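Local coordinates for protein malate dehydrogenase (Entamoeba histolytica, PDB 3I0P) that probably catalyses the NAD-dependent interconversion of malate and oxaloacetate, as a dimeric member of the malate/L-lactate dehydrogenase family, at residues T145-S149 against N265-E271; V254-S258 against G283-I287. Residue numbers count along the deposited sequence, not the author numbering.

Strand 282-290 and helix 244-259 are held together in contact 2, a wholly buried helix-on-sheet joint, mainly apolar, with Ser258 at its polar edge. Contact 1 lies farther out and is only partly buried: the loop leaving strand 139-145 meets the turn and first residues of helix 269-277, using one hydrogen bond, one salt bridge and an isoleucine. Their centres are 12 Å apart and they touch directly, with Thr145 OG1 2.8 Å from His284 ND1 and Asn146 OD1 2.9 Å from Gly283 N, both probable hydrogen bonds. The segments alternate along the chain, so helix 269-277 of contact 1 follows the helix and precedes the strand of contact 2. Both also touch the second subunit.

Contact 1: residues T145-S149 against N265-E271; sequences TNARS and NFLNHIE. With NAD (nicotinamide-adenine-dinucleotide), chain B.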
ATOM      1  N   THR A 145      -4.964   3.313 -10.352  1.00 17.02           N
ATOM      2  CA  THR A 145      -4.855   3.581 -11.777  1.00 17.05           C
ATOM      3  C   THR A 145      -3.409   3.920 -12.063  1.00 17.60           C
ATOM      4  O   THR A 145      -2.719   4.417 -11.182  1.00 17.72           O
ATOM      5  CB  THR A 145      -5.781   4.772 -12.216  1.00 16.78           C
ATOM      6  OG1 THR A 145      -5.750   4.917 -13.640  1.00 16.37           O
ATOM      7  CG2 THR A 145      -5.360   6.089 -11.578  1.00 15.48           C
ATOM      8  N   ASN A 146      -2.928   3.633 -13.268  1.00 18.43           N
ATOM      9  CA  ASN A 146      -1.671   4.237 -13.687  1.00 19.27           C
ATOM     10  C   ASN A 146      -1.939   5.573 -14.377  1.00 20.36           C
ATOM     11  O   ASN A 146      -3.097   5.932 -14.603  1.00 20.69           O
ATOM     12  CB  ASN A 146      -0.773   3.287 -14.503  1.00 19.05           C
ATOM     13  CG  ASN A 146      -1.435   2.733 -15.771  1.00 18.74           C
ATOM     14  OD1 ASN A 146      -2.569   3.080 -16.137  1.00 18.13           O
ATOM     15  ND2 ASN A 146      -0.700   1.854 -16.455  1.00 16.86           N
ATOM     16  N   ALA A 147      -0.880   6.320 -14.666  1.00 21.57           N
ATOM     17  CA  ALA A 147      -0.989   7.633 -15.286  1.00 22.74           C
ATOM     18  C   ALA A 147       0.296   7.915 -16.054  1.00 23.86           C
ATOM     19  O   ALA A 147       1.263   7.164 -15.923  1.00 24.33           O
ATOM     20  CB  ALA A 147      -1.231   8.699 -14.224  1.00 22.47           C
ATOM     21  N   ARG A 148       0.310   8.977 -16.862  1.00 25.06           N
ATOM     22  CA  ARG A 148       1.504   9.339 -17.632  1.00 26.16           C
ATOM     23  C   ARG A 148       2.713   9.591 -16.729  1.00 26.36           C
ATOM     24  O   ARG A 148       2.567  10.089 -15.610  1.00 26.90           O
ATOM     25  CB  ARG A 148       1.243  10.555 -18.531  1.00 26.52           C
ATOM     26  CG  ARG A 148       1.186  11.899 -17.817  1.00 28.17           C
ATOM     27  CD  ARG A 148       0.977  13.044 -18.803  1.00 31.29           C
ATOM     28  NE  ARG A 148       2.166  13.309 -19.619  1.00 33.84           N
ATOM     29  CZ  ARG A 148       2.311  14.364 -20.426  1.00 34.75           C
ATOM     30  NH1 ARG A 148       1.337  15.267 -20.537  1.00 33.86           N
ATOM     31  NH2 ARG A 148       3.435  14.515 -21.127  1.00 34.01           N
ATOM     32  N   SER A 149       3.896   9.232 -17.221  1.00 26.43           N
ATOM     33  CA  SER A 149       5.148   9.414 -16.492  1.00 26.53           C
ATOM     34  C   SER A 149       5.322  10.829 -15.931  1.00 26.85           C
ATOM     35  O   SER A 149       5.257  11.824 -16.665  1.00 27.04           O
ATOM     36  CB  SER A 149       6.329   9.058 -17.390  1.00 26.32           C
ATOM     37  OG  SER A 149       6.112   7.805 -18.004  1.00 26.38           O
ATOM     38  N   ASN A 265      -1.466   0.085 -21.553  1.00 22.30           N
ATOM     39  CA  ASN A 265      -0.229   0.856 -21.634  1.00 22.58           C
ATOM     40  C   ASN A 265       0.369   1.062 -20.245  1.00 22.96           C
ATOM     41  O   ASN A 265      -0.357   1.289 -19.265  1.00 22.72           O
ATOM     42  CB  ASN A 265      -0.476   2.215 -22.289  1.00 22.52           C
ATOM     43  CG  ASN A 265      -1.020   2.097 -23.702  1.00 23.26           C
ATOM     44  OD1 ASN A 265      -0.641   1.201 -24.461  1.00 24.52           O
ATOM     45  ND2 ASN A 265      -1.920   2.998 -24.060  1.00 22.50           N
ATOM     46  N   PHE A 266       1.690   0.974 -20.164  1.00 23.49           N
ATOM     47  CA  PHE A 266       2.395   1.170 -18.897  1.00 24.30           C
ATOM     48  C   PHE A 266       3.539   2.160 -19.058  1.00 24.70           C
ATOM     49  O   PHE A 266       4.119   2.272 -20.147  1.00 24.82           O
ATOM     50  CB  PHE A 266       2.902  -0.170 -18.332  1.00 24.04           C
ATOM     51  CG  PHE A 266       3.717  -0.966 -19.306  1.00 24.79           C
ATOM     52  CD1 PHE A 266       3.107  -1.903 -20.143  1.00 26.06           C
ATOM     53  CD2 PHE A 266       5.093  -0.781 -19.403  1.00 24.81           C
ATOM     54  CE1 PHE A 266       3.866  -2.643 -21.062  1.00 25.18           C
ATOM     55  CE2 PHE A 266       5.852  -1.518 -20.313  1.00 24.59           C
ATOM     56  CZ  PHE A 266       5.236  -2.448 -21.141  1.00 24.27           C
ATOM     57  N   LEU A 267       3.844   2.882 -17.978  1.00 24.95           N
ATOM     58  CA  LEU A 267       4.983   3.803 -17.934  1.00 25.30           C
ATOM     59  C   LEU A 267       5.005   4.778 -19.124  1.00 25.82           C
ATOM     60  O   LEU A 267       3.972   5.325 -19.494  1.00 26.02           O
ATOM     61  CB  LEU A 267       6.302   3.014 -17.826  1.00 24.93           C
ATOM     62  CG  LEU A 267       6.412   1.949 -16.725  1.00 24.53           C
ATOM     63  CD1 LEU A 267       7.550   0.982 -17.000  1.00 24.23           C
ATOM     64  CD2 LEU A 267       6.544   2.540 -15.331  1.00 23.02           C
ATOM     65  N   ASN A 268       6.183   4.975 -19.714  1.00 26.74           N
ATOM     66  CA  ASN A 268       6.382   5.844 -20.885  1.00 27.43           C
ATOM     67  C   ASN A 268       5.440   5.590 -22.076  1.00 27.88           C
ATOM     68  O   ASN A 268       5.222   6.488 -22.880  1.00 27.91           O
ATOM     69  CB  ASN A 268       7.850   5.800 -21.349  1.00 27.27           C
ATOM     70  CG  ASN A 268       8.274   4.411 -21.859  1.00 28.51           C
ATOM     71  OD1 ASN A 268       8.087   3.390 -21.181  1.00 29.75           O
ATOM     72  ND2 ASN A 268       8.856   4.373 -23.053  1.00 27.99           N
ATOM     73  N   HIS A 269       4.887   4.381 -22.187  1.00 28.44           N
ATOM     74  CA  HIS A 269       3.991   4.049 -23.305  1.00 29.19           C
ATOM     75  C   HIS A 269       2.676   4.819 -23.292  1.00 29.27           C
ATOM     76  O   HIS A 269       2.054   4.983 -24.332  1.00 29.63           O
ATOM     77  CB  HIS A 269       3.708   2.550 -23.372  1.00 29.37           C
ATOM     78  CG  HIS A 269       4.936   1.714 -23.560  1.00 31.90           C
ATOM     79  ND1 HIS A 269       5.418   1.365 -24.803  1.00 33.52           N
ATOM     80  CD2 HIS A 269       5.779   1.156 -22.657  1.00 33.31           C
ATOM     81  CE1 HIS A 269       6.503   0.624 -24.658  1.00 34.49           C
ATOM     82  NE2 HIS A 269       6.742   0.482 -23.367  1.00 34.78           N
ATOM     83  N   ILE A 270       2.238   5.284 -22.128  1.00 29.49           N
ATOM     84  CA  ILE A 270       1.003   6.060 -22.066  1.00 29.55           C
ATOM     85  C   ILE A 270       1.130   7.327 -22.934  1.00 30.22           C
ATOM     86  O   ILE A 270       0.343   7.522 -23.864  1.00 30.09           O
ATOM     87  CB  ILE A 270       0.558   6.382 -20.606  1.00 29.22           C
ATOM     88  CG1 ILE A 270       0.210   5.090 -19.859  1.00 27.94           C
ATOM     89  CG2 ILE A 270      -0.650   7.311 -20.614  1.00 28.38           C
ATOM     90  CD1 ILE A 270       0.214   5.188 -18.348  1.00 24.78           C
ATOM     91  N   GLU A 271       2.135   8.154 -22.638  1.00 30.84           N
ATOM     92  CA  GLU A 271       2.397   9.378 -23.385  1.00 31.86           C
ATOM     93  C   GLU A 271       2.784   9.103 -24.841  1.00 32.42           C
ATOM     94  O   GLU A 271       2.280   9.761 -25.762  1.00 32.72           O
ATOM     95  CB  GLU A 271       3.467  10.212 -22.678  1.00 32.08           C
ATOM     96  CG  GLU A 271       3.994  11.424 -23.460  1.00 33.81           C
ATOM     97  CD  GLU A 271       2.913  12.442 -23.826  1.00 35.74           C
ATOM     98  OE1 GLU A 271       1.953  12.630 -23.040  1.00 36.18           O
ATOM     99  OE2 GLU A 271       3.037  13.067 -24.902  1.00 36.18           O
TER
HETATM  100  PA  NAD B 401      -3.275  13.879  -0.094  1.00 21.42           P
HETATM  101  O1A NAD B 401      -4.227  15.049  -0.151  1.00 22.92           O
HETATM  102  O2A NAD B 401      -1.832  14.146   0.193  1.00 22.83           O
HETATM  103  O5B NAD B 401      -3.866  12.874   1.014  1.00 23.53           O
HETATM  104  C5B NAD B 401      -5.250  12.484   0.964  1.00 23.70           C
HETATM  105  C4B NAD B 401      -5.552  11.276   1.862  1.00 24.76           C
HETATM  106  O4B NAD B 401      -4.829  11.333   3.098  1.00 26.17           O
HETATM  107  C3B NAD B 401      -7.011  11.204   2.264  1.00 24.91           C
HETATM  108  O3B NAD B 401      -7.365   9.822   2.436  1.00 24.87           O
HETATM  109  C2B NAD B 401      -7.055  11.924   3.593  1.00 25.60           C
HETATM  110  O2B NAD B 401      -8.148  11.480   4.397  1.00 26.47           O
HETATM  111  C1B NAD B 401      -5.729  11.514   4.202  1.00 26.99           C
HETATM  112  N9A NAD B 401      -5.154  12.489   5.173  1.00 28.08           N
HETATM  113  C8A NAD B 401      -4.765  13.748   4.923  1.00 27.82           C
HETATM  114  N7A NAD B 401      -4.270  14.275   6.064  1.00 28.28           N
HETATM  115  C5A NAD B 401      -4.342  13.330   7.031  1.00 28.79           C
HETATM  116  C6A NAD B 401      -3.992  13.280   8.384  1.00 29.03           C
HETATM  117  N6A NAD B 401      -3.450  14.353   9.009  1.00 29.09           N
HETATM  118  N1A NAD B 401      -4.210  12.145   9.092  1.00 28.84           N
HETATM  119  C2A NAD B 401      -4.751  11.068   8.508  1.00 28.63           C
HETATM  120  N3A NAD B 401      -5.090  11.087   7.212  1.00 29.25           N
HETATM  121  C4A NAD B 401      -4.898  12.205   6.455  1.00 28.66           C
HETATM  122  O3  NAD B 401      -3.405  12.959  -1.429  1.00 23.10           O
HETATM  123  PN  NAD B 401      -2.951  13.308  -2.954  1.00 21.48           P
HETATM  124  O1N NAD B 401      -1.840  12.352  -3.316  1.00 22.40           O
HETATM  125  O2N NAD B 401      -2.767  14.796  -3.123  1.00 22.63           O
HETATM  126  O5D NAD B 401      -4.232  12.904  -3.826  1.00 21.69           O
HETATM  127  C5D NAD B 401      -5.356  13.783  -3.939  1.00 21.66           C
HETATM  128  C4D NAD B 401      -6.362  13.233  -4.947  1.00 20.44           C
HETATM  129  O4D NAD B 401      -5.782  13.177  -6.253  1.00 21.02           O
HETATM  130  C3D NAD B 401      -6.800  11.814  -4.610  1.00 19.71           C
HETATM  131  O3D NAD B 401      -8.232  11.804  -4.526  1.00 18.42           O
HETATM  132  C2D NAD B 401      -6.263  10.942  -5.745  1.00 18.98           C
HETATM  133  O2D NAD B 401      -7.111   9.850  -6.147  1.00 18.97           O
HETATM  134  C1D NAD B 401      -6.154  11.941  -6.874  1.00 19.70           C
HETATM  135  N1N NAD B 401      -5.203  11.512  -7.897  1.00 20.08           N
HETATM  136  C2N NAD B 401      -5.692  10.992  -9.045  1.00 19.86           C
HETATM  137  C3N NAD B 401      -4.821  10.568 -10.052  1.00 20.20           C
HETATM  138  C7N NAD B 401      -5.346   9.985 -11.335  1.00 20.23           C
HETATM  139  O7N NAD B 401      -4.548   9.631 -12.193  1.00 20.91           O
HETATM  140  N7N NAD B 401      -6.660   9.868 -11.509  1.00 18.39           N
HETATM  141  C4N NAD B 401      -3.443  10.692  -9.857  1.00 20.56           C
HETATM  142  C5N NAD B 401      -2.964  11.225  -8.655  1.00 20.81           C
HETATM  143  C6N NAD B 401      -3.876  11.634  -7.683  1.00 19.98           C
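Asn146 provides the one hydrogen bond between the segments: its ND2 donates to Asn265 O at 2.9 Å, with an N-H...O angle of 134°. The same amide also reaches Glu255 on helix 244-259 and, through OD1, Gly283 on strand 282-290, so this side chain ties three elements together. Farther along, Arg148 NH2 lies 3.1 Å from Glu271 OE1. That oxygen sits over a face of the guanidinium, well out of its plane, so the salt bridge rests on charge without a directed N-H. Ser149 OG approaches Asn268 N at 3.3 Å, but at a poor angle, and bonds instead to Ile160 O. Between these polar ends Ile270 fills the gap, its CD1 3.3 Å from Ala147 O and 3.9 Å from Asn146 CG. The nearest CA pair is Arg148 and Ile270, 5.5 Å apart. Leu267, at phi/psi 51/-136°, is the second residue of a type II' beta turn closed by His269 N to Phe266 O at 3.0 Å. Thr145 CG2 is 3.7 Å and Ala147 CB 4.0 Å from O7N of NAD: the end of strand 139-145 and the loop after it line the nicotinamide end of the pocket, and the turn leading into helix 269-277 packs behind them.

Contact 2: residues V254-S258 against G283-I287; sequences VEIMS and GHFFI
Build 254-258 as regular alpha helix and 283-287 as extended strand, the axes of these short segments crossing at 91° with a closest approach of 7.0 Å. The nearest CA pair is Ser258 and His284 (4.4 Å); beside it Gly283 CA makes a CA-H...O contact of 3.4 Å with Ser258 O. An ideal CB on Gly283 would fall 2.1 Å from that oxygen. His284 (chi1 m) points its CA-to-CB bond away from the helix, hydrogen-bonds through ND1 to Thr145 OG1 and stacks on Phe124. Phe285 points toward the helix with chi1 p (70°) and chi2 97°. Met257 CB lies 3.6 Å from its ring centroid, 21° off the normal, a CH-pi contact over the face. With all three chi angles m, Met257 holds SD 5.3 Å from the same centroid, an oblique Met-aromatic contact, and brings CE 3.9 Å from CD1 of Ile287 (chi1 m, chi2 t). At the ring edge, Ser258 OG is 3.4 Å from Phe285 CD2; chi1 m turns this hydroxyl back to donate to Val254 O at 2.8 Å. Val254, chi1 t, places CG1 4.4 Å from Phe285 CE2. This is alpha/beta packing of a helix across a sheet face, burying 302 Å², both sides summed. Strand 282-290 runs antiparallel between strands 113-121 and 139-145; Met115 and Val117 of strand 113-121 adjoin the apolar patch, while Met257 also packs on Ile140 of the second subunit, placing helix 244-259 between sheet and dimer partner.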
ATOM      1  N   VAL A 254       1.085  -0.420  -7.971  1.00 15.67           N
ATOM      2  CA  VAL A 254      -0.080   0.161  -8.621  1.00 15.62           C
ATOM      3  C   VAL A 254      -0.025  -0.028 -10.145  1.00 16.21           C
ATOM      4  O   VAL A 254      -1.001  -0.481 -10.760  1.00 16.25           O
ATOM      5  CB  VAL A 254      -0.254   1.643  -8.241  1.00 15.49           C
ATOM      6  CG1 VAL A 254      -1.278   2.316  -9.157  1.00 14.94           C
ATOM      7  CG2 VAL A 254      -0.667   1.751  -6.781  1.00 13.64           C
ATOM      8  N   GLU A 255       1.129   0.285 -10.725  1.00 16.29           N
ATOM      9  CA  GLU A 255       1.356   0.162 -12.157  1.00 16.82           C
ATOM     10  C   GLU A 255       1.080  -1.252 -12.679  1.00 16.91           C
ATOM     11  O   GLU A 255       0.370  -1.428 -13.683  1.00 16.90           O
ATOM     12  CB  GLU A 255       2.798   0.561 -12.475  1.00 17.39           C
ATOM     13  CG  GLU A 255       3.120   0.659 -13.961  1.00 18.69           C
ATOM     14  CD  GLU A 255       2.610   1.945 -14.584  1.00 20.61           C
ATOM     15  OE1 GLU A 255       2.173   1.891 -15.750  1.00 21.72           O
ATOM     16  OE2 GLU A 255       2.640   3.006 -13.910  1.00 20.15           O
ATOM     17  N   ILE A 256       1.651  -2.251 -12.003  1.00 16.72           N
ATOM     18  CA  ILE A 256       1.507  -3.655 -12.403  1.00 16.21           C
ATOM     19  C   ILE A 256       0.058  -4.102 -12.291  1.00 16.61           C
ATOM     20  O   ILE A 256      -0.474  -4.713 -13.211  1.00 17.16           O
ATOM     21  CB  ILE A 256       2.406  -4.567 -11.571  1.00 16.09           C
ATOM     22  CG1 ILE A 256       3.869  -4.314 -11.927  1.00 15.14           C
ATOM     23  CG2 ILE A 256       2.041  -6.031 -11.774  1.00 15.82           C
ATOM     24  CD1 ILE A 256       4.827  -4.921 -10.942  1.00 15.62           C
ATOM     25  N   MET A 257      -0.583  -3.773 -11.174  1.00 16.71           N
ATOM     26  CA  MET A 257      -1.996  -4.091 -10.966  1.00 16.71           C
ATOM     27  C   MET A 257      -2.878  -3.432 -12.022  1.00 16.85           C
ATOM     28  O   MET A 257      -3.893  -3.995 -12.428  1.00 16.93           O
ATOM     29  CB  MET A 257      -2.459  -3.644  -9.565  1.00 16.78           C
ATOM     30  CG  MET A 257      -1.745  -4.315  -8.398  1.00 15.96           C
ATOM     31  SD  MET A 257      -2.218  -6.037  -8.220  1.00 15.09           S
ATOM     32  CE  MET A 257      -3.675  -5.902  -7.180  1.00 13.87           C
ATOM     33  N   SER A 258      -2.494  -2.230 -12.453  1.00 17.08           N
ATOM     34  CA  SER A 258      -3.299  -1.455 -13.401  1.00 17.19           C
ATOM     35  C   SER A 258      -3.090  -1.892 -14.840  1.00 17.26           C
ATOM     36  O   SER A 258      -4.048  -1.904 -15.603  1.00 17.29           O
ATOM     37  CB  SER A 258      -3.046   0.047 -13.251  1.00 17.18           C
ATOM     38  OG  SER A 258      -3.335   0.451 -11.921  1.00 17.52           O
ATOM     39  N   GLY A 283      -4.775   2.052 -17.638  1.00 19.43           N
ATOM     40  CA  GLY A 283      -5.359   0.928 -16.927  1.00 18.26           C
ATOM     41  C   GLY A 283      -5.822   1.290 -15.523  1.00 17.93           C
ATOM     42  O   GLY A 283      -5.395   2.317 -14.957  1.00 17.92           O
ATOM     43  N   HIS A 284      -6.703   0.446 -14.974  1.00 16.91           N
ATOM     44  CA  HIS A 284      -7.235   0.581 -13.618  1.00 15.87           C
ATOM     45  C   HIS A 284      -7.434  -0.813 -13.031  1.00 15.54           C
ATOM     46  O   HIS A 284      -7.623  -1.782 -13.776  1.00 15.88           O
ATOM     47  CB  HIS A 284      -8.623   1.238 -13.604  1.00 15.72           C
ATOM     48  CG  HIS A 284      -8.795   2.415 -14.524  1.00 15.76           C
ATOM     49  ND1 HIS A 284      -7.904   3.468 -14.585  1.00 15.22           N
ATOM     50  CD2 HIS A 284      -9.813   2.738 -15.359  1.00 14.30           C
ATOM     51  CE1 HIS A 284      -8.349   4.368 -15.443  1.00 14.61           C
ATOM     52  NE2 HIS A 284      -9.510   3.953 -15.919  1.00 13.29           N
ATOM     53  N   PHE A 285      -7.434  -0.910 -11.703  1.00 14.94           N
ATOM     54  CA  PHE A 285      -7.855  -2.137 -11.014  1.00 14.85           C
ATOM     55  C   PHE A 285      -8.801  -1.820  -9.865  1.00 15.11           C
ATOM     56  O   PHE A 285      -8.727  -0.733  -9.273  1.00 15.34           O
ATOM     57  CB  PHE A 285      -6.662  -2.945 -10.496  1.00 14.67           C
ATOM     58  CG  PHE A 285      -5.941  -2.310  -9.340  1.00 13.05           C
ATOM     59  CD1 PHE A 285      -6.222  -2.701  -8.036  1.00 12.25           C
ATOM     60  CD2 PHE A 285      -4.970  -1.337  -9.558  1.00 11.96           C
ATOM     61  CE1 PHE A 285      -5.551  -2.125  -6.949  1.00 12.55           C
ATOM     62  CE2 PHE A 285      -4.290  -0.752  -8.483  1.00 12.57           C
ATOM     63  CZ  PHE A 285      -4.575  -1.146  -7.179  1.00 12.11           C
ATOM     64  N   PHE A 286      -9.678  -2.778  -9.558  1.00 14.66           N
ATOM     65  CA  PHE A 286     -10.689  -2.623  -8.514  1.00 14.09           C
ATOM     66  C   PHE A 286     -10.877  -3.938  -7.779  1.00 14.25           C
ATOM     67  O   PHE A 286     -11.225  -4.955  -8.391  1.00 13.97           O
ATOM     68  CB  PHE A 286     -12.022  -2.166  -9.113  1.00 13.56           C
ATOM     69  CG  PHE A 286     -11.905  -0.948  -9.972  1.00 12.85           C
ATOM     70  CD1 PHE A 286     -11.872   0.318  -9.399  1.00 11.50           C
ATOM     71  CD2 PHE A 286     -11.813  -1.066 -11.354  1.00 12.72           C
ATOM     72  CE1 PHE A 286     -11.749   1.452 -10.178  1.00 11.71           C
ATOM     73  CE2 PHE A 286     -11.697   0.062 -12.147  1.00 13.87           C
ATOM     74  CZ  PHE A 286     -11.657   1.333 -11.550  1.00 13.16           C
ATOM     75  N   ILE A 287     -10.629  -3.902  -6.469  1.00 14.35           N
ATOM     76  CA  ILE A 287     -10.755  -5.070  -5.610  1.00 14.73           C
ATOM     77  C   ILE A 287     -11.847  -4.826  -4.577  1.00 15.07           C
ATOM     78  O   ILE A 287     -11.900  -3.763  -3.972  1.00 15.31           O
ATOM     79  CB  ILE A 287      -9.422  -5.390  -4.883  1.00 14.66           C
ATOM     80  CG1 ILE A 287      -8.315  -5.716  -5.884  1.00 14.12           C
ATOM     81  CG2 ILE A 287      -9.590  -6.542  -3.864  1.00 14.62           C
ATOM     82  CD1 ILE A 287      -6.993  -6.044  -5.212  1.00 14.22           C
TER